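Local atomic coordinates of oligogalacturonate-specific porin kdgM (Dickeya dadantii, PDB entry 4FQE), a protein that forms a monomeric outer-membrane porin specific for oligogalacturonides, and is also required for full virulence of the bacterium. Residues V1-H7 with D19-H25; G30-E36 with E61-V67. One frame throughout, in Å; residues are numbered along the deposited sequence.

Interaction 1 of 2, residues V1-H7 with D19-H25; sequences VSIDYRH and DRLLISH. With C8E ((hydroxyethyloxy)tri(ethyloxy)octane), chain G.
R20 of one strand lies between D4 and R6 of its antiparallel neighbour, and its path shows how a barrel wall marshals charge. Its CB starts on the face shared with D4, R6 and L22. CG, held between the backbone N and the carbonyl carbon (chi1 74°), packs against R6 CB, and a bend at chi2 turns the chain back over the other strand, bringing CD close to D4 O. NE and NH2 of R20 then both donate to D4 OD1, each at 3.2 Å. The oxygen lies in the guanidinium plane, yet both nitrogens reach it from the same side, above the carboxylate plane. NH1 makes a salt bridge with E36 on the next strand, while D4 OD1 also hydrogen-bonds to Y189 OH. The R6 guanidinium stacks on one face of R20, centres 4.0 Å apart, and L22 CD2 lies over the opposite face, toward its rim; the acidic partners probably offset the stacked charges. Further along this face, a water joins S2 OG, S24 OG and L22 O. On the other face, D19 OD1 receives H7 ND1 at 2.7 Å and the Y5 hydroxyl, while I3 CG1 meets I23 CG2 at 4.0 Å and detergent lies against I3 and Y5. A charged inner face and an outer face part aliphatic against detergent, part Tyr-Asp-His cluster, on two antiparallel strands joined by paired backbone hydrogen bonds, characterise a porin β-hairpin.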
ATOM      1  N   VAL A   1     -12.548  -2.664  10.380  1.00 23.85           N
ATOM      2  CA  VAL A   1     -11.202  -2.416  10.905  1.00 23.16           C
ATOM      3  C   VAL A   1     -10.307  -3.618  10.630  1.00 22.76           C
ATOM      4  O   VAL A   1     -10.704  -4.741  10.864  1.00 23.01           O
ATOM      5  CB  VAL A   1     -11.225  -2.166  12.437  1.00 23.87           C
ATOM      6  CG1 VAL A   1      -9.816  -1.924  12.943  1.00 23.49           C
ATOM      7  CG2 VAL A   1     -12.103  -0.969  12.780  1.00 24.50           C
ATOM      8  N   SER A   2      -9.119  -3.359  10.114  1.00 22.21           N
ATOM      9  CA  SER A   2      -8.110  -4.356   9.979  1.00 22.10           C
ATOM     10  C   SER A   2      -6.783  -3.913  10.631  1.00 21.84           C
ATOM     11  O   SER A   2      -6.508  -2.721  10.813  1.00 21.10           O
ATOM     12  CB  SER A   2      -7.992  -4.798   8.514  1.00 22.21           C
ATOM     13  OG  SER A   2      -7.418  -3.798   7.722  1.00 22.70           O
ATOM     14  N   ILE A   3      -6.014  -4.903  11.069  1.00 21.82           N
ATOM     15  CA  ILE A   3      -4.684  -4.697  11.615  1.00 22.03           C
ATOM     16  C   ILE A   3      -3.748  -5.593  10.783  1.00 21.35           C
ATOM     17  O   ILE A   3      -4.007  -6.787  10.592  1.00 20.83           O
ATOM     18  CB  ILE A   3      -4.641  -5.090  13.102  1.00 23.23           C
ATOM     19  CG1 ILE A   3      -5.566  -4.187  13.920  1.00 23.91           C
ATOM     20  CG2 ILE A   3      -3.215  -5.023  13.665  1.00 23.96           C
ATOM     21  CD1 ILE A   3      -5.837  -4.702  15.327  1.00 25.34           C
ATOM     22  N   ASP A   4      -2.683  -4.997  10.278  1.00 20.87           N
ATOM     23  CA  ASP A   4      -1.823  -5.627   9.315  1.00 21.04           C
ATOM     24  C   ASP A   4      -0.420  -5.553   9.889  1.00 21.06           C
ATOM     25  O   ASP A   4       0.138  -4.477  10.051  1.00 20.92           O
ATOM     26  CB  ASP A   4      -1.939  -4.909   7.956  1.00 21.11           C
ATOM     27  CG  ASP A   4      -1.149  -5.596   6.846  1.00 21.16           C
ATOM     28  OD1 ASP A   4       0.058  -5.825   6.980  1.00 20.69           O
ATOM     29  OD2 ASP A   4      -1.748  -5.798   5.774  1.00 22.31           O
ATOM     30  N   TYR A   5       0.144  -6.718  10.170  1.00 21.02           N
ATOM     31  CA  TYR A   5       1.534  -6.830  10.515  1.00 21.57           C
ATOM     32  C   TYR A   5       2.363  -7.343   9.341  1.00 20.90           C
ATOM     33  O   TYR A   5       1.941  -8.252   8.631  1.00 20.50           O
ATOM     34  CB  TYR A   5       1.728  -7.825  11.668  1.00 23.03           C
ATOM     35  CG  TYR A   5       3.197  -8.182  11.822  1.00 23.80           C
ATOM     36  CD1 TYR A   5       4.099  -7.259  12.361  1.00 24.80           C
ATOM     37  CD2 TYR A   5       3.696  -9.390  11.359  1.00 24.61           C
ATOM     38  CE1 TYR A   5       5.448  -7.574  12.476  1.00 25.13           C
ATOM     39  CE2 TYR A   5       5.045  -9.714  11.462  1.00 24.98           C
ATOM     40  CZ  TYR A   5       5.909  -8.792  12.023  1.00 25.52           C
ATOM     41  OH  TYR A   5       7.238  -9.121  12.126  1.00 26.34           O
ATOM     42  N   ARG A   6       3.535  -6.754   9.138  1.00 20.70           N
ATOM     43  CA  ARG A   6       4.382  -7.111   8.000  1.00 20.62           C
ATOM     44  C   ARG A   6       5.857  -7.044   8.406  1.00 20.87           C
ATOM     45  O   ARG A   6       6.274  -6.110   9.096  1.00 21.17           O
ATOM     46  CB  ARG A   6       4.111  -6.182   6.791  1.00 20.41           C
ATOM     47  CG  ARG A   6       4.787  -6.624   5.504  1.00 20.56           C
ATOM     48  CD  ARG A   6       4.449  -5.712   4.321  1.00 20.69           C
ATOM     49  NE  ARG A   6       5.182  -4.447   4.414  1.00 21.51           N
ATOM     50  CZ  ARG A   6       4.958  -3.367   3.669  1.00 21.88           C
ATOM     51  NH1 ARG A   6       4.007  -3.359   2.744  1.00 21.53           N
ATOM     52  NH2 ARG A   6       5.716  -2.279   3.860  1.00 22.35           N
ATOM     53  N   HIS A   7       6.626  -8.033   7.973  1.00 20.86           N
ATOM     54  CA  HIS A   7       8.085  -8.081   8.131  1.00 21.40           C
ATOM     55  C   HIS A   7       8.718  -8.037   6.776  1.00 21.83           C
ATOM     56  O   HIS A   7       8.275  -8.733   5.838  1.00 21.06           O
ATOM     57  CB  HIS A   7       8.493  -9.350   8.873  1.00 21.67           C
ATOM     58  CG  HIS A   7       9.975  -9.436   9.187  1.00 22.30           C
ATOM     59  ND1 HIS A   7      10.517  -8.850  10.262  1.00 22.84           N
ATOM     60  CD2 HIS A   7      11.018 -10.072   8.523  1.00 22.65           C
ATOM     61  CE1 HIS A   7      11.831  -9.074  10.302  1.00 23.64           C
ATOM     62  NE2 HIS A   7      12.150  -9.839   9.245  1.00 23.81           N
ATOM     63  N   ASP A  19       9.888  -3.816  10.297  1.00 26.23           N
ATOM     64  CA  ASP A  19       8.580  -4.286  10.712  1.00 25.25           C
ATOM     65  C   ASP A  19       7.579  -3.141  10.751  1.00 24.21           C
ATOM     66  O   ASP A  19       7.945  -1.960  10.932  1.00 24.21           O
ATOM     67  CB  ASP A  19       8.647  -4.939  12.092  1.00 26.17           C
ATOM     68  CG  ASP A  19       9.436  -6.235  12.091  1.00 27.03           C
ATOM     69  OD1 ASP A  19       8.898  -7.299  11.750  1.00 28.15           O
ATOM     70  OD2 ASP A  19      10.622  -6.212  12.454  1.00 29.04           O
ATOM     71  N   ARG A  20       6.313  -3.486  10.601  1.00 22.95           N
ATOM     72  CA  ARG A  20       5.258  -2.473  10.685  1.00 22.15           C
ATOM     73  C   ARG A  20       3.966  -3.014  11.270  1.00 21.84           C
ATOM     74  O   ARG A  20       3.659  -4.199  11.159  1.00 21.98           O
ATOM     75  CB  ARG A  20       4.989  -1.855   9.299  1.00 21.69           C
ATOM     76  CG  ARG A  20       4.233  -2.746   8.310  1.00 20.95           C
ATOM     77  CD  ARG A  20       2.712  -2.648   8.443  1.00 20.65           C
ATOM     78  NE  ARG A  20       1.988  -3.268   7.318  1.00 19.93           N
ATOM     79  CZ  ARG A  20       1.880  -2.774   6.093  1.00 19.87           C
ATOM     80  NH1 ARG A  20       2.428  -1.610   5.759  1.00 19.98           N
ATOM     81  NH2 ARG A  20       1.213  -3.472   5.173  1.00 19.64           N
ATOM     82  N   LEU A  21       3.162  -2.128  11.849  1.00 21.46           N
ATOM     83  CA  LEU A  21       1.818  -2.476  12.206  1.00 21.38           C
ATOM     84  C   LEU A  21       0.905  -1.362  11.708  1.00 20.75           C
ATOM     85  O   LEU A  21       1.078  -0.241  12.131  1.00 20.57           O
ATOM     86  CB  LEU A  21       1.674  -2.566  13.713  1.00 22.74           C
ATOM     87  CG  LEU A  21       0.436  -3.349  14.138  1.00 23.54           C
ATOM     88  CD1 LEU A  21       0.821  -4.810  13.945  1.00 24.29           C
ATOM     89  CD2 LEU A  21      -0.005  -3.057  15.590  1.00 25.27           C
ATOM     90  N   LEU A  22      -0.055  -1.723  10.871  1.00 20.09           N
ATOM     91  CA  LEU A  22      -0.922  -0.768  10.136  1.00 20.16           C
ATOM     92  C   LEU A  22      -2.350  -1.109  10.461  1.00 20.33           C
ATOM     93  O   LEU A  22      -2.810  -2.221  10.187  1.00 20.38           O
ATOM     94  CB  LEU A  22      -0.677  -0.854   8.625  1.00 19.94           C
ATOM     95  CG  LEU A  22      -1.705  -0.227   7.648  1.00 19.82           C
ATOM     96  CD1 LEU A  22      -1.778   1.282   7.817  1.00 20.08           C
ATOM     97  CD2 LEU A  22      -1.337  -0.619   6.209  1.00 19.79           C
ATOM     98  N   ILE A  23      -3.047  -0.141  11.062  1.00 20.71           N
ATOM     99  CA  ILE A  23      -4.424  -0.296  11.431  1.00 21.14           C
ATOM    100  C   ILE A  23      -5.251   0.640  10.570  1.00 20.75           C
ATOM    101  O   ILE A  23      -4.923   1.814  10.464  1.00 20.41           O
ATOM    102  CB  ILE A  23      -4.609   0.117  12.919  1.00 22.13           C
ATOM    103  CG1 ILE A  23      -3.572  -0.571  13.806  1.00 23.00           C
ATOM    104  CG2 ILE A  23      -6.012  -0.221  13.390  1.00 22.57           C
ATOM    105  CD1 ILE A  23      -3.471   0.143  15.173  1.00 24.32           C
ATOM    106  N   SER A  24      -6.333   0.142   9.993  1.00 20.67           N
ATOM    107  CA  SER A  24      -7.115   0.989   9.097  1.00 20.80           C
ATOM    108  C   SER A  24      -8.564   0.606   9.030  1.00 21.07           C
ATOM    109  O   SER A  24      -8.977  -0.494   9.439  1.00 21.63           O
ATOM    110  CB  SER A  24      -6.469   0.990   7.722  1.00 20.62           C
ATOM    111  OG  SER A  24      -6.096  -0.262   7.333  1.00 21.19           O
ATOM    112  N   HIS A  25      -9.370   1.540   8.564  1.00 21.13           N
ATOM    113  CA  HIS A  25     -10.773   1.262   8.357  1.00 21.67           C
ATOM    114  C   HIS A  25     -11.284   2.145   7.233  1.00 21.69           C
ATOM    115  O   HIS A  25     -10.846   3.299   7.107  1.00 20.92           O
ATOM    116  CB  HIS A  25     -11.548   1.441   9.641  1.00 22.47           C
ATOM    117  CG  HIS A  25     -13.026   1.188   9.505  1.00 23.40           C
ATOM    118  ND1 HIS A  25     -13.542  -0.051   9.442  1.00 23.79           N
ATOM    119  CD2 HIS A  25     -14.100   2.070   9.368  1.00 24.13           C
ATOM    120  CE1 HIS A  25     -14.882   0.018   9.290  1.00 24.70           C
ATOM    121  NE2 HIS A  25     -15.227   1.319   9.265  1.00 24.95           N
TER
HETATM  122  C1  C8E G 306      -0.811  -6.924  15.060  1.00 55.80           C
HETATM  123  C2  C8E G 306      -0.637  -8.350  14.590  1.00 57.57           C
HETATM  124  C3  C8E G 306      -1.520  -8.692  13.388  1.00 56.63           C
HETATM  125  C4  C8E G 306      -3.007  -8.556  13.698  1.00 57.26           C
HETATM  126  C5  C8E G 306      -3.503  -9.546  14.754  1.00 59.59           C
HETATM  127  C6  C8E G 306      -4.030  -8.870  16.023  1.00 59.31           C
HETATM  128  C7  C8E G 306      -5.545  -8.988  16.132  1.00 59.74           C
HETATM  129  C8  C8E G 306      -6.030  -8.842  17.578  1.00 59.05           C
HETATM  130  O9  C8E G 306      -7.277  -9.505  17.786  1.00 59.68           O
HETATM  131  C10 C8E G 306      -7.080 -10.911  17.933  1.00 59.24           C
HETATM  132  C11 C8E G 306      -8.345 -11.689  18.194  1.00 58.64           C
HETATM  133  O12 C8E G 306      -8.184 -13.021  17.681  1.00 61.87           O
HETATM  134  C13 C8E G 306      -7.049 -13.769  18.186  1.00 58.10           C
HETATM  135  C14 C8E G 306      -7.437 -14.685  19.334  1.00 58.16           C
HETATM  136  O15 C8E G 306      -6.238 -15.310  19.841  1.00 58.33           O
HETATM  137  C16 C8E G 306      -5.460 -14.494  20.716  1.00 55.17           C
HETATM  138  C17 C8E G 306      -4.018 -14.355  20.302  1.00 57.36           C
HETATM  139  O18 C8E G 306      -3.483 -13.196  20.949  1.00 58.56           O
HETATM  140  C19 C8E G 306      -2.562 -12.447  20.171  1.00 57.59           C
HETATM  141  C20 C8E G 306      -3.155 -11.092  19.839  1.00 59.72           C
HETATM  142  O21 C8E G 306      -2.092 -10.134  19.754  1.00 62.22           O
HETATM  143  O   HOH W   1      -4.629  -2.450   8.034  1.00 33.20           O

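Interaction 2 of 2, residues G30-E36 with E61-V67. With OCT (N-octane), chain B; C8E ((hydroxyethyloxy)tri(ethyloxy)octane), chain F; C8E ((hydroxyethyloxy)tri(ethyloxy)octane), chain H; OCT (N-octane), chain C.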
ATOM      1  N   GLY A  30     -17.279   6.018   2.385  1.00 25.05           N
ATOM      2  CA  GLY A  30     -16.096   6.255   1.573  1.00 23.79           C
ATOM      3  C   GLY A  30     -14.920   6.844   2.339  1.00 22.77           C
ATOM      4  O   GLY A  30     -13.802   6.831   1.842  1.00 21.82           O
ATOM      5  N   PHE A  31     -15.164   7.367   3.540  1.00 22.97           N
ATOM      6  CA  PHE A  31     -14.078   7.976   4.327  1.00 22.38           C
ATOM      7  C   PHE A  31     -13.192   6.880   4.896  1.00 21.78           C
ATOM      8  O   PHE A  31     -13.713   5.844   5.335  1.00 21.84           O
ATOM      9  CB  PHE A  31     -14.633   8.809   5.465  1.00 23.23           C
ATOM     10  CG  PHE A  31     -13.566   9.552   6.251  1.00 23.36           C
ATOM     11  CD1 PHE A  31     -13.270   9.208   7.557  1.00 23.59           C
ATOM     12  CD2 PHE A  31     -12.868  10.602   5.663  1.00 23.41           C
ATOM     13  CE1 PHE A  31     -12.278   9.897   8.262  1.00 23.79           C
ATOM     14  CE2 PHE A  31     -11.897  11.304   6.368  1.00 23.26           C
ATOM     15  CZ  PHE A  31     -11.596  10.948   7.652  1.00 23.32           C
ATOM     16  N   GLY A  32     -11.876   7.089   4.846  1.00 20.88           N
ATOM     17  CA  GLY A  32     -10.941   6.087   5.378  1.00 20.96           C
ATOM     18  C   GLY A  32      -9.888   6.755   6.210  1.00 20.87           C
ATOM     19  O   GLY A  32      -9.568   7.924   5.967  1.00 20.43           O
ATOM     20  N   LEU A  33      -9.350   5.991   7.163  1.00 21.13           N
ATOM     21  CA  LEU A  33      -8.352   6.463   8.104  1.00 21.80           C
ATOM     22  C   LEU A  33      -7.433   5.306   8.396  1.00 21.00           C
ATOM     23  O   LEU A  33      -7.919   4.202   8.616  1.00 21.04           O
ATOM     24  CB  LEU A  33      -9.024   6.834   9.427  1.00 23.58           C
ATOM     25  CG  LEU A  33      -8.774   8.167  10.102  1.00 25.66           C
ATOM     26  CD1 LEU A  33      -9.036   7.977  11.592  1.00 27.24           C
ATOM     27  CD2 LEU A  33      -7.375   8.747   9.863  1.00 26.16           C
ATOM     28  N   SER A  34      -6.136   5.553   8.446  1.00 20.20           N
ATOM     29  CA  SER A  34      -5.195   4.526   8.876  1.00 19.86           C
ATOM     30  C   SER A  34      -4.113   5.126   9.744  1.00 20.10           C
ATOM     31  O   SER A  34      -3.859   6.323   9.673  1.00 19.45           O
ATOM     32  CB  SER A  34      -4.587   3.815   7.662  1.00 19.34           C
ATOM     33  OG  SER A  34      -3.718   4.646   6.927  1.00 19.28           O
ATOM     34  N   SER A  35      -3.497   4.293  10.592  1.00 20.37           N
ATOM     35  CA  SER A  35      -2.360   4.741  11.388  1.00 21.22           C
ATOM     36  C   SER A  35      -1.337   3.586  11.341  1.00 21.49           C
ATOM     37  O   SER A  35      -1.723   2.437  11.409  1.00 21.01           O
ATOM     38  CB  SER A  35      -2.832   5.047  12.826  1.00 22.69           C
ATOM     39  OG  SER A  35      -1.797   5.607  13.618  1.00 23.54           O
ATOM     40  N   GLU A  36      -0.067   3.896  11.137  1.00 21.87           N
ATOM     41  CA  GLU A  36       0.944   2.859  10.987  1.00 22.34           C
ATOM     42  C   GLU A  36       2.131   3.213  11.868  1.00 23.06           C
ATOM     43  O   GLU A  36       2.544   4.368  11.899  1.00 23.41           O
ATOM     44  CB  GLU A  36       1.394   2.723   9.540  1.00 22.25           C
ATOM     45  CG  GLU A  36       2.386   1.604   9.321  1.00 23.10           C
ATOM     46  CD  GLU A  36       2.682   1.326   7.854  1.00 23.21           C
ATOM     47  OE1 GLU A  36       2.231   2.098   6.955  1.00 22.79           O
ATOM     48  OE2 GLU A  36       3.401   0.312   7.590  1.00 23.16           O
ATOM     49  N   GLU A  61       2.917   6.747  10.506  1.00 26.35           N
ATOM     50  CA  GLU A  61       2.196   7.436   9.421  1.00 25.17           C
ATOM     51  C   GLU A  61       0.695   7.399   9.637  1.00 23.80           C
ATOM     52  O   GLU A  61       0.144   6.405  10.070  1.00 23.39           O
ATOM     53  CB  GLU A  61       2.569   6.863   8.062  1.00 25.51           C
ATOM     54  CG  GLU A  61       1.943   7.595   6.867  1.00 25.80           C
ATOM     55  CD  GLU A  61       2.423   7.058   5.536  1.00 26.87           C
ATOM     56  OE1 GLU A  61       2.427   5.832   5.362  1.00 27.06           O
ATOM     57  OE2 GLU A  61       2.817   7.856   4.647  1.00 28.38           O
ATOM     58  N   VAL A  62       0.031   8.517   9.346  1.00 22.99           N
ATOM     59  CA  VAL A  62      -1.419   8.553   9.368  0.50 22.48           C
ATOM     60  C   VAL A  62      -1.898   9.002   8.007  1.00 21.87           C
ATOM     61  O   VAL A  62      -1.267   9.837   7.361  1.00 22.11           O
ATOM     62  CB  VAL A  62      -1.981   9.486  10.471  0.50 23.05           C
ATOM     63  CG1 VAL A  62      -1.475  10.909  10.282  0.50 23.26           C
ATOM     64  CG2 VAL A  62      -3.507   9.438  10.464  0.50 22.79           C
ATOM     65  N   VAL A  63      -3.005   8.418   7.563  1.00 21.35           N
ATOM     66  CA  VAL A  63      -3.578   8.695   6.238  1.00 20.91           C
ATOM     67  C   VAL A  63      -5.066   8.896   6.455  1.00 21.16           C
ATOM     68  O   VAL A  63      -5.713   8.090   7.123  1.00 21.66           O
ATOM     69  CB  VAL A  63      -3.387   7.515   5.238  1.00 20.49           C
ATOM     70  CG1 VAL A  63      -3.904   7.851   3.816  1.00 20.26           C
ATOM     71  CG2 VAL A  63      -1.928   7.061   5.182  1.00 20.54           C
ATOM     72  N   ALA A  64      -5.597   9.955   5.876  1.00 21.16           N
ATOM     73  CA  ALA A  64      -7.044  10.148   5.716  1.00 21.28           C
ATOM     74  C   ALA A  64      -7.371  10.248   4.227  1.00 20.96           C
ATOM     75  O   ALA A  64      -6.598  10.796   3.462  1.00 20.47           O
ATOM     76  CB  ALA A  64      -7.496  11.412   6.451  1.00 21.94           C
ATOM     77  N   SER A  65      -8.489   9.657   3.808  1.00 21.51           N
ATOM     78  CA  SER A  65      -8.905   9.665   2.409  1.00 21.89           C
ATOM     79  C   SER A  65     -10.408   9.520   2.264  1.00 22.52           C
ATOM     80  O   SER A  65     -11.111   9.118   3.185  1.00 21.36           O
ATOM     81  CB  SER A  65      -8.234   8.538   1.597  1.00 21.99           C
ATOM     82  OG  SER A  65      -8.443   7.267   2.216  1.00 22.36           O
ATOM     83  N   TYR A  66     -10.885   9.853   1.060  1.00 23.51           N
ATOM     84  CA  TYR A  66     -12.265   9.568   0.647  1.00 24.55           C
ATOM     85  C   TYR A  66     -12.190   8.759  -0.662  1.00 24.09           C
ATOM     86  O   TYR A  66     -11.494   9.159  -1.588  1.00 23.48           O
ATOM     87  CB  TYR A  66     -13.047  10.873   0.403  1.00 27.07           C
ATOM     88  CG  TYR A  66     -14.101  11.227   1.442  1.00 29.65           C
ATOM     89  CD1 TYR A  66     -13.906  12.297   2.344  1.00 30.99           C
ATOM     90  CD2 TYR A  66     -15.289  10.497   1.546  1.00 31.07           C
ATOM     91  CE1 TYR A  66     -14.856  12.629   3.308  1.00 31.97           C
ATOM     92  CE2 TYR A  66     -16.236  10.803   2.532  1.00 32.56           C
ATOM     93  CZ  TYR A  66     -16.022  11.883   3.398  1.00 33.24           C
ATOM     94  OH  TYR A  66     -16.961  12.209   4.353  1.00 34.26           O
ATOM     95  N   VAL A  67     -12.929   7.658  -0.771  1.00 23.80           N
ATOM     96  CA  VAL A  67     -13.104   7.039  -2.069  1.00 23.94           C
ATOM     97  C   VAL A  67     -14.446   7.492  -2.618  1.00 25.43           C
ATOM     98  O   VAL A  67     -15.480   7.260  -2.003  1.00 26.05           O
ATOM     99  CB  VAL A  67     -13.074   5.501  -2.043  1.00 23.52           C
ATOM    100  CG1 VAL A  67     -13.293   4.981  -3.463  1.00 23.61           C
ATOM    101  CG2 VAL A  67     -11.737   4.957  -1.513  1.00 22.44           C
TER
HETATM  102  C1  OCT B 301      -5.088   8.609  14.474  1.00 60.97           C
HETATM  103  C2  OCT B 301      -5.737   7.760  13.392  1.00 61.68           C
HETATM  104  C3  OCT B 301      -6.116   6.377  13.930  1.00 61.40           C
HETATM  105  C4  OCT B 301      -6.604   5.400  12.851  1.00 60.84           C
HETATM  106  C5  OCT B 301      -7.334   4.196  13.441  1.00 58.44           C
HETATM  107  C6  OCT B 301      -8.112   3.417  12.375  1.00 57.03           C
HETATM  108  C7  OCT B 301      -9.464   2.955  12.898  1.00 56.36           C
HETATM  109  C8  OCT B 301     -10.464   4.086  12.858  1.00 58.30           C
HETATM  110  C1  C8E F 305      -8.385  14.263   8.453  1.00 59.68           C
HETATM  111  C2  C8E F 305      -7.042  14.968   8.392  1.00 60.97           C
HETATM  112  C3  C8E F 305      -5.825  14.110   8.786  1.00 63.34           C
HETATM  113  C4  C8E F 305      -6.083  13.152   9.938  1.00 65.93           C
HETATM  114  C5  C8E F 305      -4.888  13.014  10.877  1.00 68.70           C
HETATM  115  C6  C8E F 305      -5.327  12.327  12.171  1.00 72.00           C
HETATM  116  C7  C8E F 305      -4.196  12.184  13.203  1.00 74.75           C
HETATM  117  C8  C8E F 305      -4.200  13.300  14.254  1.00 75.03           C
HETATM  118  O9  C8E F 305      -3.471  12.912  15.422  1.00 77.25           O
HETATM  119  C10 C8E F 305      -2.553  13.881  15.945  1.00 76.64           C
HETATM  120  C11 C8E F 305      -2.253  13.555  17.406  1.00 77.68           C
HETATM  121  O12 C8E F 305      -0.917  13.060  17.564  1.00 80.91           O
HETATM  122  C13 C8E F 305      -0.820  11.841  18.318  1.00 79.00           C
HETATM  123  C14 C8E F 305       0.617  11.571  18.778  1.00 80.36           C
HETATM  124  O15 C8E F 305       1.579  12.154  17.876  1.00 81.05           O
HETATM  125  C16 C8E F 305       2.558  11.249  17.353  1.00 80.41           C
HETATM  126  C17 C8E F 305       3.050  11.735  15.987  1.00 78.00           C
HETATM  127  O18 C8E F 305       2.064  11.435  14.990  1.00 74.37           O
HETATM  128  C19 C8E F 305       2.530  10.724  13.837  1.00 72.47           C
HETATM  129  C20 C8E F 305       2.138  11.450  12.551  1.00 69.15           C
HETATM  130  O21 C8E F 305       1.790  12.814  12.814  1.00 70.53           O
HETATM  131  C1  C8E H 307      -1.516  14.572  -5.307  1.00 53.60           C
HETATM  132  C2  C8E H 307      -2.073  15.971  -5.263  1.00 55.77           C
HETATM  133  C3  C8E H 307      -3.532  15.932  -5.689  1.00 55.74           C
HETATM  134  C4  C8E H 307      -4.372  15.089  -4.738  1.00 56.31           C
HETATM  135  C5  C8E H 307      -5.330  15.926  -3.915  1.00 58.51           C
HETATM  136  C6  C8E H 307      -4.605  16.493  -2.704  1.00 60.66           C
HETATM  137  C7  C8E H 307      -4.961  15.755  -1.423  1.00 63.39           C
HETATM  138  C8  C8E H 307      -4.479  16.524  -0.194  1.00 66.74           C
HETATM  139  O9  C8E H 307      -5.515  17.387   0.284  1.00 72.38           O
HETATM  140  C10 C8E H 307      -5.126  18.184   1.409  1.00 70.27           C
HETATM  141  C11 C8E H 307      -6.310  18.326   2.365  1.00 71.30           C
HETATM  142  O12 C8E H 307      -6.204  17.438   3.477  1.00 72.87           O
HETATM  143  C13 C8E H 307      -7.448  17.122   4.114  1.00 73.26           C
HETATM  144  C14 C8E H 307      -8.092  15.899   3.455  1.00 74.48           C
HETATM  145  O15 C8E H 307      -8.485  14.898   4.405  1.00 75.93           O
HETATM  146  C16 C8E H 307      -9.751  14.264   4.144  1.00 73.99           C
HETATM  147  C17 C8E H 307      -9.663  13.165   3.091  1.00 69.22           C
HETATM  148  O18 C8E H 307      -9.971  13.698   1.795  1.00 67.31           O
HETATM  149  C19 C8E H 307      -8.846  13.789   0.924  1.00 67.19           C
HETATM  150  C20 C8E H 307      -8.769  15.170   0.288  1.00 69.25           C
HETATM  151  O21 C8E H 307      -7.443  15.699   0.382  1.00 72.65           O
HETATM  152  C1  OCT C 302      -9.202   8.735  16.242  1.00 81.83           C
HETATM  153  C2  OCT C 302     -10.525   8.144  16.676  1.00 81.89           C
HETATM  154  C3  OCT C 302     -11.330   7.642  15.479  1.00 79.99           C
HETATM  155  C4  OCT C 302     -11.476   8.751  14.441  1.00 79.97           C
HETATM  156  C5  OCT C 302     -12.640   8.508  13.485  1.00 78.70           C
HETATM  157  C6  OCT C 302     -13.121   9.824  12.877  1.00 80.40           C
HETATM  158  C7  OCT C 302     -14.556   9.672  12.415  1.00 78.99           C
HETATM  159  C8  OCT C 302     -14.610   8.695  11.264  1.00 74.97           C
HETATM  160  O   HOH W   2      -1.158   4.885   7.953  1.00 32.88           O
HETATM  161  O   HOH W   3       0.549   3.996   6.449  1.00 33.28           O
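The F31 and Y66 rings meet edge-to-face on the outer surface of a porin β-barrel, where two antiparallel strands expose an apolar face to bound detergent and alkane. Their planes stand at 60° with centroids 5.3 Å apart. F31 turns an edge toward Y66, CD2 lying over the tyrosine face near its rim, while F31 CB makes a CH-pi contact 4.1 Å from the Y66 ring centroid. With CG anti to the backbone N (chi1 -176°), F31 stands its ring off the sheet and leans it toward A64, CZ approaching A64 CB. Beyond it L33 turns CD2 toward A64 CB and V62, whose side chain has a second conformer that makes the detail of this contact uncertain; the other branch, CD1, is turned to the two n-octane molecules. One of these also meets S35 CB, and the alkyl tail of one detergent lies against A64 CB and V62, so that bound aliphatic chains continue the apolar surface.

The opposite face is polar in character. S34 OG sits alongside V63, 3.3 Å from V63 CB, and through a water also reaches E61 O. E36 and E61 both extend beyond CG, their carboxylate planes 40° apart. Each acid has an arginine partner on its OE2, R20 for E36 and R92 for E61, which probably eases the proximity of like charges. Seven backbone bonds tie the strands together, the last from V67 N to G30 O. Between the two acids, one water donates to both E36 OE1, at 2.6 Å, and E61 OE1, at 2.8 Å.

Overall arrangement
Strands 18-26 and 31-40 are neighbours in the barrel, so interactions 1 and 2 are successive seams of one continuous wall, their centres about 13 Å apart. Interaction 1 is mainly a surface contact, whereas half the residues of interaction 2 are buried. Direct ionic bonding crosses the first seam; in the second, the acids share a water and find their arginines on other strands. Detergent touches both, but the outer face of interaction 1 also carries a His-Asp-Tyr cluster, whereas that of interaction 2 is largely aromatic and aliphatic and meets two n-octane molecules. A probable hydrogen bond from S35 N to I23 O, 2.9 Å, joins the seams, alongside the inner arginine–glutamate bridge.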